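Local coordinates for protein acetyl xylan esterase (Paenibacillus sp. R4, PDB 6AGQ) that probably removes acetyl groups from acetylated xylan as a cold-active esterase of the alpha/beta-hydrolase clan, at residues W141-I146 and K230-R235; A150-K155 and S251-M256; R215-I220 and G224-I229. All coordinates share one frame; numbering follows the deposited sequence.

Contact 1 of 3, residues W141-I146 and K230-R235; sequences WMTLGI and KNWFRR
T143 and I146 meet the indole of W232, which reaches out from helix 226-236. I146 brings only its CG2 methyl. This carbon lies over one face of the indole, nearer its rim than its middle. It is 3.9 Å from the centroid of the five-membered ring and 22° off the ring normal, a CH-pi contact. Its nearest ring atom is W232 NE1, with I146 CG2 to W232 NE1 at 3.7 Å. CG1 of I146 is anti to the backbone N (chi1 -158°), and this puts CG2 between the backbone N and the carbonyl carbon, the branch turned to the ring. T143 comes in obliquely at the pyrrole end, with T143 CB 3.8 Å from W232 CD1. Its CG2 methyl lies 4.0 Å from W232 CB, while its hydroxyl OG1 is hydrogen-bonded to I138 N. The loop 141-146 is made of two overlapping beta turns, type I from W141 to L144 and type II from T143 to I146. It is part of the long connection between strand 114-118 and helix 153-170 in the alpha/beta-hydrolase fold, and here it packs on a helix from the long excursion between strands 203-207 and 265-271. One water also links the two sides. It donates to T143 O and accepts a weak bond, 3.3 Å, from W232 NE1; this gives the buried indole N-H a weak partner. W232 CG points anti to its own backbone N (chi1 -166°), and the ring swings across toward the loop. Y236 stacks on W232, and V246 of helix 243-251 touches both I146 and W232. On the same helix as W232, R234 forms a salt bridge with E304 of a third subunit.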
loop_
_atom_site.group_PDB
_atom_site.type_symbol
_atom_site.label_atom_id
_atom_site.label_comp_id
_atom_site.label_asym_id
_atom_site.label_seq_id
_atom_site.Cartn_x
_atom_site.Cartn_y
_atom_site.Cartn_z
ATOM N N TRP A 141 -14.742 -16.916 13.443
ATOM C CA TRP A 141 -15.576 -17.475 14.513
ATOM C C TRP A 141 -16.403 -16.433 15.261
ATOM O O TRP A 141 -17.354 -16.822 15.917
ATOM C CB TRP A 141 -14.671 -18.278 15.507
ATOM C CG TRP A 141 -13.877 -19.322 14.795
ATOM C CD1 TRP A 141 -14.335 -20.519 14.392
ATOM C CD2 TRP A 141 -12.549 -19.211 14.290
ATOM N NE1 TRP A 141 -13.361 -21.198 13.732
ATOM C CE2 TRP A 141 -12.261 -20.400 13.630
ATOM C CE3 TRP A 141 -11.576 -18.234 14.350
ATOM C CZ2 TRP A 141 -11.038 -20.641 13.030
ATOM C CZ3 TRP A 141 -10.374 -18.459 13.748
ATOM C CH2 TRP A 141 -10.103 -19.656 13.094
ATOM N N MET A 142 -16.115 -15.143 15.101
ATOM C CA MET A 142 -16.793 -14.051 15.880
ATOM C C MET A 142 -18.310 -13.932 15.654
ATOM O O MET A 142 -19.011 -13.310 16.488
ATOM C CB MET A 142 -16.274 -12.657 15.457
ATOM C CG MET A 142 -14.814 -12.339 15.669
ATOM S SD MET A 142 -14.331 -12.545 17.386
ATOM C CE MET A 142 -15.161 -11.083 18.032
ATOM N N THR A 143 -18.807 -14.407 14.512
ATOM C CA THR A 143 -20.245 -14.222 14.140
ATOM C C THR A 143 -21.096 -15.505 14.246
ATOM O O THR A 143 -22.285 -15.500 13.998
ATOM C CB THR A 143 -20.359 -13.628 12.741
ATOM O OG1 THR A 143 -19.887 -14.591 11.801
ATOM C CG2 THR A 143 -19.498 -12.412 12.606
ATOM N N LEU A 144 -20.475 -16.605 14.653
ATOM C CA LEU A 144 -21.215 -17.873 14.796
ATOM C C LEU A 144 -22.139 -17.805 15.997
ATOM O O LEU A 144 -21.678 -17.565 17.117
ATOM C CB LEU A 144 -20.292 -19.032 14.906
ATOM C CG LEU A 144 -19.436 -19.239 13.674
ATOM C CD1 LEU A 144 -18.393 -20.255 14.038
ATOM C CD2 LEU A 144 -20.290 -19.722 12.500
ATOM N N GLY A 145 -23.443 -17.922 15.714
ATOM C CA GLY A 145 -24.483 -17.868 16.761
ATOM C C GLY A 145 -24.676 -16.494 17.372
ATOM O O GLY A 145 -25.149 -16.373 18.510
ATOM N N ILE A 146 -24.353 -15.454 16.616
ATOM C CA ILE A 146 -24.341 -14.081 17.141
ATOM C C ILE A 146 -25.689 -13.508 17.549
ATOM O O ILE A 146 -25.740 -12.583 18.387
ATOM C CB ILE A 146 -23.603 -13.105 16.236
ATOM C CG1 ILE A 146 -23.143 -11.872 17.055
ATOM C CG2 ILE A 146 -24.418 -12.744 15.002
ATOM C CD1 ILE A 146 -22.060 -11.102 16.343
ATOM N N LYS A 230 -18.539 -6.007 11.665
ATOM C CA LYS A 230 -18.944 -5.031 10.673
ATOM C C LYS A 230 -19.380 -5.793 9.396
ATOM O O LYS A 230 -20.434 -5.506 8.809
ATOM C CB LYS A 230 -17.784 -4.015 10.433
ATOM C CG LYS A 230 -18.040 -2.958 9.368
ATOM C CD LYS A 230 -16.763 -2.455 8.672
ATOM C CE LYS A 230 -16.315 -3.471 7.645
ATOM N NZ LYS A 230 -15.040 -3.146 6.955
ATOM N N ASN A 231 -18.614 -6.812 8.994
ATOM C CA ASN A 231 -18.996 -7.610 7.797
ATOM C C ASN A 231 -20.276 -8.410 8.016
ATOM O O ASN A 231 -21.052 -8.510 7.149
ATOM C CB ASN A 231 -17.827 -8.452 7.342
ATOM C CG ASN A 231 -16.684 -7.599 6.845
ATOM O OD1 ASN A 231 -16.818 -6.398 6.749
ATOM N ND2 ASN A 231 -15.561 -8.190 6.590
ATOM N N TRP A 232 -20.556 -8.868 9.227
ATOM C CA TRP A 232 -21.910 -9.393 9.529
ATOM C C TRP A 232 -23.001 -8.410 9.097
ATOM O O TRP A 232 -23.887 -8.784 8.336
ATOM C CB TRP A 232 -22.091 -9.759 11.007
ATOM C CG TRP A 232 -23.298 -10.571 11.236
ATOM C CD1 TRP A 232 -23.387 -11.898 11.110
ATOM C CD2 TRP A 232 -24.633 -10.105 11.561
ATOM N NE1 TRP A 232 -24.656 -12.308 11.342
ATOM C CE2 TRP A 232 -25.440 -11.228 11.649
ATOM C CE3 TRP A 232 -25.188 -8.847 11.834
ATOM C CZ2 TRP A 232 -26.814 -11.156 11.941
ATOM C CZ3 TRP A 232 -26.553 -8.748 12.107
ATOM C CH2 TRP A 232 -27.360 -9.918 12.163
ATOM N N PHE A 233 -22.918 -7.162 9.579
ATOM C CA PHE A 233 -23.886 -6.170 9.193
ATOM C C PHE A 233 -23.996 -6.020 7.714
ATOM O O PHE A 233 -25.095 -6.093 7.197
ATOM C CB PHE A 233 -23.690 -4.810 9.879
ATOM C CG PHE A 233 -24.070 -4.864 11.316
ATOM C CD1 PHE A 233 -25.375 -4.934 11.664
ATOM C CD2 PHE A 233 -23.113 -4.972 12.300
ATOM C CE1 PHE A 233 -25.770 -5.024 12.974
ATOM C CE2 PHE A 233 -23.494 -5.075 13.622
ATOM C CZ PHE A 233 -24.831 -5.124 13.949
ATOM N N ARG A 234 -22.860 -5.890 7.048
ATOM C CA ARG A 234 -22.818 -5.754 5.615
ATOM C C ARG A 234 -23.569 -6.849 4.883
ATOM O O ARG A 234 -24.177 -6.568 3.847
ATOM C CB ARG A 234 -21.388 -5.696 5.087
ATOM C CG ARG A 234 -20.650 -4.419 5.373
ATOM C CD ARG A 234 -19.196 -4.519 4.946
ATOM N NE ARG A 234 -18.997 -4.824 3.516
ATOM C CZ ARG A 234 -18.901 -3.910 2.546
ATOM N NH1 ARG A 234 -18.976 -2.628 2.832
ATOM N NH2 ARG A 234 -18.680 -4.272 1.285
ATOM N N ARG A 235 -23.498 -8.096 5.361
ATOM C CA ARG A 235 -24.213 -9.235 4.689
ATOM C C ARG A 235 -25.633 -9.601 5.165
ATOM O O ARG A 235 -26.419 -10.121 4.424
ATOM C CB ARG A 235 -23.368 -10.465 4.775
ATOM C CG ARG A 235 -22.057 -10.305 4.055
ATOM C CD ARG A 235 -21.963 -11.453 3.114
ATOM N NE ARG A 235 -20.673 -11.626 2.471
ATOM C CZ ARG A 235 -20.482 -11.596 1.161
ATOM N NH1 ARG A 235 -21.450 -11.280 0.308
ATOM N NH2 ARG A 235 -19.293 -11.835 0.711
HETATM O O HOH W 1 -23.639 -15.355 11.843
#

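Contact 2 of 3, residues A150-K155 and S251-M256; sequences ASYYYK and SYFDGM
The ring of F253 is covered on both faces. Y152 CD2 lies 3.5 Å above one face, toward the rim, and Y252 CB lies over the opposite face. The Y152 and F253 rings are neither stacked nor edge-to-face: their centroids are 5.0 Å apart and their planes are turned by 49°. The closest pair is Y152 CD2 and F253 CE2, at 3.5 Å. Y154 has Y153 CD2 over the centre of one ring face and Y152 CE2 at its edge. Thus three consecutive tyrosines are packed together where helix 153-170 begins. The CD1-CE1 flank of the F253 ring is approached obliquely by the chain around Y154 and K155. F253 CE1 is 3.7 Å from K155 N, and F253 CD1 is 4.1 Å from Y154 CB. CG of F253 sits anti to its carbonyl carbon (chi1 -49°), which aims the ring at the helix start. The aliphatic base of K155 lines the ring through CB, but its chain bends at chi3. K155 NZ then hydrogen-bonds A150 O of its own segment at 2.6 Å, in the carbonyl plane on a lone pair. With alanine replacing F253, a gap would probably open beside Y152 CD2, and the backbone at K155 would be less closely covered. The polar ends point to other partners: Y152 OH bonds M142 O, and Y154 OH bonds Q186 OE1. F27 of helix 24-36 touches both F253 and K155. D254 is the N-cap of helix 255-259, its OD1 accepting from M256 N. The arrangement is an aromatic cluster joining the N-terminal end of helix 153-170 to the type I turn S251-D254, in an alpha/beta-hydrolase fold.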
loop_
_atom_site.group_PDB
_atom_site.type_symbol
_atom_site.label_atom_id
_atom_site.label_comp_id
_atom_site.label_asym_id
_atom_site.label_seq_id
_atom_site.Cartn_x
_atom_site.Cartn_y
_atom_site.Cartn_z
ATOM N N ALA A 150 -27.072 -17.976 24.075
ATOM C CA ALA A 150 -27.114 -19.396 24.393
ATOM C C ALA A 150 -26.363 -20.247 23.377
ATOM O O ALA A 150 -25.840 -21.284 23.761
ATOM C CB ALA A 150 -28.557 -19.897 24.503
ATOM N N SER A 151 -26.299 -19.808 22.112
ATOM C CA SER A 151 -25.607 -20.590 21.054
ATOM C C SER A 151 -24.359 -19.905 20.463
ATOM O O SER A 151 -23.770 -20.394 19.483
ATOM C CB SER A 151 -26.621 -20.901 19.922
ATOM O OG SER A 151 -27.017 -19.699 19.282
ATOM N N TYR A 152 -23.937 -18.782 21.070
ATOM C CA TYR A 152 -22.847 -18.006 20.530
ATOM C C TYR A 152 -21.466 -18.692 20.714
ATOM O O TYR A 152 -21.177 -19.162 21.810
ATOM C CB TYR A 152 -22.853 -16.631 21.145
ATOM C CG TYR A 152 -21.721 -15.733 20.661
ATOM C CD1 TYR A 152 -21.673 -15.346 19.339
ATOM C CD2 TYR A 152 -20.707 -15.281 21.547
ATOM C CE1 TYR A 152 -20.680 -14.526 18.891
ATOM C CE2 TYR A 152 -19.677 -14.467 21.092
ATOM C CZ TYR A 152 -19.658 -14.108 19.747
ATOM O OH TYR A 152 -18.667 -13.278 19.233
ATOM N N TYR A 153 -20.632 -18.719 19.653
ATOM C CA TYR A 153 -19.257 -19.307 19.714
ATOM C C TYR A 153 -18.500 -19.224 21.057
ATOM O O TYR A 153 -17.978 -20.231 21.598
ATOM C CB TYR A 153 -18.388 -18.633 18.661
ATOM C CG TYR A 153 -16.983 -19.130 18.581
ATOM C CD1 TYR A 153 -16.704 -20.390 18.024
ATOM C CD2 TYR A 153 -15.959 -18.380 19.055
ATOM C CE1 TYR A 153 -15.411 -20.880 17.941
ATOM C CE2 TYR A 153 -14.662 -18.844 18.997
ATOM C CZ TYR A 153 -14.394 -20.109 18.446
ATOM O OH TYR A 153 -13.122 -20.570 18.384
ATOM N N TYR A 154 -18.480 -18.038 21.648
ATOM C CA TYR A 154 -17.647 -17.851 22.831
ATOM C C TYR A 154 -18.259 -18.413 24.073
ATOM O O TYR A 154 -17.541 -18.476 25.092
ATOM C CB TYR A 154 -17.101 -16.407 23.018
ATOM C CG TYR A 154 -15.919 -16.067 22.089
ATOM C CD1 TYR A 154 -14.619 -16.550 22.350
ATOM C CD2 TYR A 154 -16.099 -15.210 20.991
ATOM C CE1 TYR A 154 -13.550 -16.274 21.499
ATOM C CE2 TYR A 154 -15.036 -14.871 20.159
ATOM C CZ TYR A 154 -13.769 -15.405 20.398
ATOM O OH TYR A 154 -12.746 -15.076 19.577
ATOM N N LYS A 155 -19.504 -18.898 24.032
ATOM C CA LYS A 155 -20.026 -19.529 25.227
ATOM C C LYS A 155 -19.246 -20.806 25.569
ATOM O O LYS A 155 -18.687 -20.900 26.622
ATOM C CB LYS A 155 -21.508 -19.834 25.138
ATOM C CG LYS A 155 -22.077 -20.345 26.448
ATOM C CD LYS A 155 -23.551 -20.760 26.320
ATOM C CE LYS A 155 -23.705 -22.245 26.269
ATOM N NZ LYS A 155 -25.118 -22.568 25.955
ATOM N N SER A 251 -22.685 -8.574 24.895
ATOM C CA SER A 251 -22.500 -8.054 26.256
ATOM C C SER A 251 -22.214 -9.149 27.337
ATOM O O SER A 251 -21.448 -8.938 28.269
ATOM C CB SER A 251 -23.749 -7.197 26.646
ATOM O OG SER A 251 -24.912 -8.067 26.801
ATOM N N TYR A 252 -22.817 -10.316 27.182
ATOM C CA TYR A 252 -22.540 -11.495 28.035
ATOM C C TYR A 252 -21.097 -11.967 28.005
ATOM O O TYR A 252 -20.662 -12.629 28.948
ATOM C CB TYR A 252 -23.455 -12.664 27.662
ATOM C CG TYR A 252 -24.909 -12.391 27.986
ATOM C CD1 TYR A 252 -25.424 -12.649 29.266
ATOM C CD2 TYR A 252 -25.768 -11.862 27.028
ATOM C CE1 TYR A 252 -26.760 -12.388 29.561
ATOM C CE2 TYR A 252 -27.101 -11.609 27.318
ATOM C CZ TYR A 252 -27.591 -11.867 28.573
ATOM O OH TYR A 252 -28.919 -11.573 28.857
ATOM N N PHE A 253 -20.365 -11.596 26.956
ATOM C CA PHE A 253 -19.000 -12.052 26.738
ATOM C C PHE A 253 -17.983 -10.916 26.805
ATOM O O PHE A 253 -16.766 -11.121 26.563
ATOM C CB PHE A 253 -18.930 -12.774 25.390
ATOM C CG PHE A 253 -19.966 -13.752 25.235
ATOM C CD1 PHE A 253 -19.809 -15.021 25.777
ATOM C CD2 PHE A 253 -21.155 -13.430 24.602
ATOM C CE1 PHE A 253 -20.842 -15.932 25.724
ATOM C CE2 PHE A 253 -22.193 -14.319 24.566
ATOM C CZ PHE A 253 -22.011 -15.585 25.076
ATOM N N ASP A 254 -18.446 -9.719 27.161
ATOM C CA ASP A 254 -17.617 -8.526 27.067
ATOM C C ASP A 254 -16.647 -8.448 28.263
ATOM O O ASP A 254 -17.062 -8.412 29.418
ATOM C CB ASP A 254 -18.469 -7.268 26.971
ATOM C CG ASP A 254 -17.687 -6.053 26.458
ATOM O OD1 ASP A 254 -16.608 -5.717 27.021
ATOM O OD2 ASP A 254 -18.170 -5.422 25.489
ATOM N N GLY A 255 -15.351 -8.392 27.965
ATOM C CA GLY A 255 -14.324 -8.298 29.012
ATOM C C GLY A 255 -14.496 -7.151 30.011
ATOM O O GLY A 255 -14.115 -7.277 31.159
ATOM N N MET A 256 -15.055 -6.040 29.577
ATOM C CA MET A 256 -15.415 -4.949 30.486
ATOM C C MET A 256 -16.431 -5.377 31.582
ATOM O O MET A 256 -16.282 -5.063 32.768
ATOM C CB MET A 256 -15.987 -3.832 29.633
ATOM C CG MET A 256 -16.503 -2.607 30.367
ATOM S SD MET A 256 -16.925 -1.412 29.092
ATOM C CE MET A 256 -18.587 -1.888 28.606
#

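Contact 3 of 3, residues R215-I220 and G224-I229; sequences RRSVEI and GPYVEI
This is a buried packing contact between two helices that follow one another in the chain, 214-219 and 226-236, with S217 and V218 meeting Y226 and I229. A short linker joins the two helices. Y226 is the flat partner. S217 CB sits over the centre of its ring, 3.4 Å from the ring centroid and 4° off the normal, a CH-pi contact almost straight along the ring normal. S217 OG lies over the same face but toward the hydroxyl end, 3.3 Å from Y226 CZ. That oxygen is anti to the serine carbonyl carbon (chi1 -61°), and it hydrogen-bonds H213 O one turn back. The phenol of Y226 finds its partner at C212 N. Both polar groups are therefore tied to the chain just before helix 214-219, while S217 CB and OG both lie over the phenol ring. The two helices lie in the excursion between strands 203-207 and 265-271 of the alpha/beta-hydrolase sheet. Insertions in this fold often form a cap, and these helices are consistent with one. Y226 does lie near the GxSxG pattern that is consistent with a nucleophile elbow, without touching it. V218 and I229 form the second part of the contact and cross at about a right angle. V218 CG2 meets I229 CG2 at 3.6 Å. The same methyl is 4.0 Å from I229 CD1, so one branch of the valine lies against the side of the isoleucine. Y247 of helix 243-251 touches V218, and L250 of that helix touches I229.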
loop_
_atom_site.group_PDB
_atom_site.type_symbol
_atom_site.label_atom_id
_atom_site.label_comp_id
_atom_site.label_asym_id
_atom_site.label_seq_id
_atom_site.Cartn_x
_atom_site.Cartn_y
_atom_site.Cartn_z
ATOM N N ARG A 215 -19.096 -2.633 21.112
ATOM C CA ARG A 215 -19.744 -1.639 20.292
ATOM C C ARG A 215 -18.789 -0.481 19.944
ATOM O O ARG A 215 -18.832 0.052 18.859
ATOM C CB ARG A 215 -20.977 -1.127 21.001
ATOM C CG ARG A 215 -21.868 -0.260 20.115
ATOM C CD ARG A 215 -22.821 0.544 20.986
ATOM N NE ARG A 215 -23.953 -0.272 21.415
ATOM C CZ ARG A 215 -25.046 -0.481 20.683
ATOM N NH1 ARG A 215 -25.210 0.038 19.444
ATOM N NH2 ARG A 215 -25.987 -1.236 21.194
ATOM N N ARG A 216 -17.873 -0.157 20.825
ATOM C CA ARG A 216 -16.856 0.842 20.512
ATOM C C ARG A 216 -15.777 0.315 19.544
ATOM O O ARG A 216 -15.424 0.986 18.579
ATOM C CB ARG A 216 -16.247 1.418 21.769
ATOM C CG ARG A 216 -15.298 2.567 21.468
ATOM C CD ARG A 216 -14.716 3.171 22.737
ATOM N NE ARG A 216 -13.606 4.051 22.385
ATOM C CZ ARG A 216 -13.726 5.321 21.953
ATOM N NH1 ARG A 216 -12.633 5.995 21.610
ATOM N NH2 ARG A 216 -14.906 5.928 21.861
ATOM N N SER A 217 -15.243 -0.861 19.821
ATOM C CA SER A 217 -14.317 -1.522 18.912
ATOM C C SER A 217 -14.837 -1.445 17.492
ATOM O O SER A 217 -14.140 -0.955 16.608
ATOM C CB SER A 217 -14.151 -2.947 19.321
ATOM O OG SER A 217 -13.621 -3.008 20.631
ATOM N N VAL A 218 -16.075 -1.880 17.280
ATOM C CA VAL A 218 -16.674 -1.881 15.944
ATOM C C VAL A 218 -16.861 -0.495 15.341
ATOM O O VAL A 218 -16.425 -0.264 14.239
ATOM C CB VAL A 218 -18.033 -2.613 15.944
ATOM C CG1 VAL A 218 -18.773 -2.386 14.624
ATOM C CG2 VAL A 218 -17.829 -4.119 16.175
ATOM N N GLU A 219 -17.471 0.434 16.080
ATOM C CA GLU A 219 -17.739 1.773 15.584
ATOM C C GLU A 219 -16.497 2.623 15.337
ATOM O O GLU A 219 -16.495 3.452 14.423
ATOM C CB GLU A 219 -18.769 2.514 16.472
ATOM C CG GLU A 219 -18.190 3.325 17.625
ATOM C CD GLU A 219 -19.230 3.872 18.628
ATOM O OE1 GLU A 219 -20.329 3.273 18.796
ATOM O OE2 GLU A 219 -18.924 4.920 19.265
ATOM N N ILE A 220 -15.423 2.433 16.099
ATOM C CA ILE A 220 -14.186 3.130 15.753
ATOM C C ILE A 220 -13.337 2.403 14.734
ATOM O O ILE A 220 -12.196 2.805 14.476
ATOM C CB ILE A 220 -13.370 3.576 16.990
ATOM C CG1 ILE A 220 -12.677 2.406 17.703
ATOM C CG2 ILE A 220 -14.270 4.423 17.892
ATOM C CD1 ILE A 220 -11.934 2.829 18.958
ATOM N N GLY A 224 -8.404 -6.175 12.280
ATOM C CA GLY A 224 -8.437 -7.599 12.717
ATOM C C GLY A 224 -9.848 -8.132 12.940
ATOM O O GLY A 224 -10.810 -7.665 12.333
ATOM N N PRO A 225 -9.998 -9.088 13.834
ATOM C CA PRO A 225 -11.284 -9.815 13.964
ATOM C C PRO A 225 -12.545 -8.978 14.281
ATOM O O PRO A 225 -13.656 -9.395 13.926
ATOM C CB PRO A 225 -11.014 -10.825 15.118
ATOM C CG PRO A 225 -9.669 -10.458 15.714
ATOM C CD PRO A 225 -8.943 -9.573 14.749
ATOM N N TYR A 226 -12.407 -7.819 14.933
ATOM C CA TYR A 226 -13.556 -6.939 15.078
ATOM C C TYR A 226 -14.250 -6.583 13.724
ATOM O O TYR A 226 -15.454 -6.386 13.685
ATOM C CB TYR A 226 -13.217 -5.685 15.830
ATOM C CG TYR A 226 -12.926 -5.836 17.285
ATOM C CD1 TYR A 226 -13.881 -6.377 18.157
ATOM C CD2 TYR A 226 -11.721 -5.392 17.819
ATOM C CE1 TYR A 226 -13.632 -6.505 19.505
ATOM C CE2 TYR A 226 -11.462 -5.487 19.200
ATOM C CZ TYR A 226 -12.407 -6.068 20.041
ATOM O OH TYR A 226 -12.191 -6.148 21.403
ATOM N N VAL A 227 -13.507 -6.562 12.631
ATOM C CA VAL A 227 -14.069 -6.315 11.329
ATOM C C VAL A 227 -15.159 -7.366 10.900
ATOM O O VAL A 227 -16.053 -7.025 10.134
ATOM C CB VAL A 227 -12.949 -6.158 10.253
ATOM C CG1 VAL A 227 -12.463 -7.485 9.730
ATOM C CG2 VAL A 227 -13.446 -5.347 9.058
ATOM N N GLU A 228 -15.089 -8.614 11.394
ATOM C CA GLU A 228 -16.101 -9.648 11.101
ATOM C C GLU A 228 -17.483 -9.171 11.579
ATOM O O GLU A 228 -18.480 -9.434 10.956
ATOM C CB GLU A 228 -15.750 -10.964 11.812
ATOM C CG GLU A 228 -14.462 -11.639 11.332
ATOM C CD GLU A 228 -14.108 -12.928 12.118
ATOM O OE1 GLU A 228 -15.013 -13.639 12.576
ATOM O OE2 GLU A 228 -12.905 -13.266 12.267
ATOM N N ILE A 229 -17.539 -8.438 12.673
ATOM C CA ILE A 229 -18.844 -7.920 13.140
ATOM C C ILE A 229 -19.396 -6.888 12.168
ATOM O O ILE A 229 -20.581 -6.903 11.860
ATOM C CB ILE A 229 -18.710 -7.363 14.541
ATOM C CG1 ILE A 229 -18.458 -8.509 15.535
ATOM C CG2 ILE A 229 -19.972 -6.718 14.959
ATOM C CD1 ILE A 229 -17.867 -8.023 16.820
#

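Overall arrangement
All three contacts are buried, but contact 2 lies deepest: its centre is about 12 Å from the centre of the chain, against about 18 Å for that of contact 3 and about 20 Å for that of contact 1. Contacts 1 and 3 share helix 226-236, which meets a loop in one and its preceding helix in the other. A probable backbone hydrogen bond, Y153 N to L144 O, joins contacts 1 and 2. Another probable hydrogen bond, M142 N to the side-chain OE1 of E228, joins contacts 1 and 3. Each contact presses carbon on an aromatic ring. Contact 1 adds a bridging water and has other subunits nearby; contacts 2 and 3 touch none.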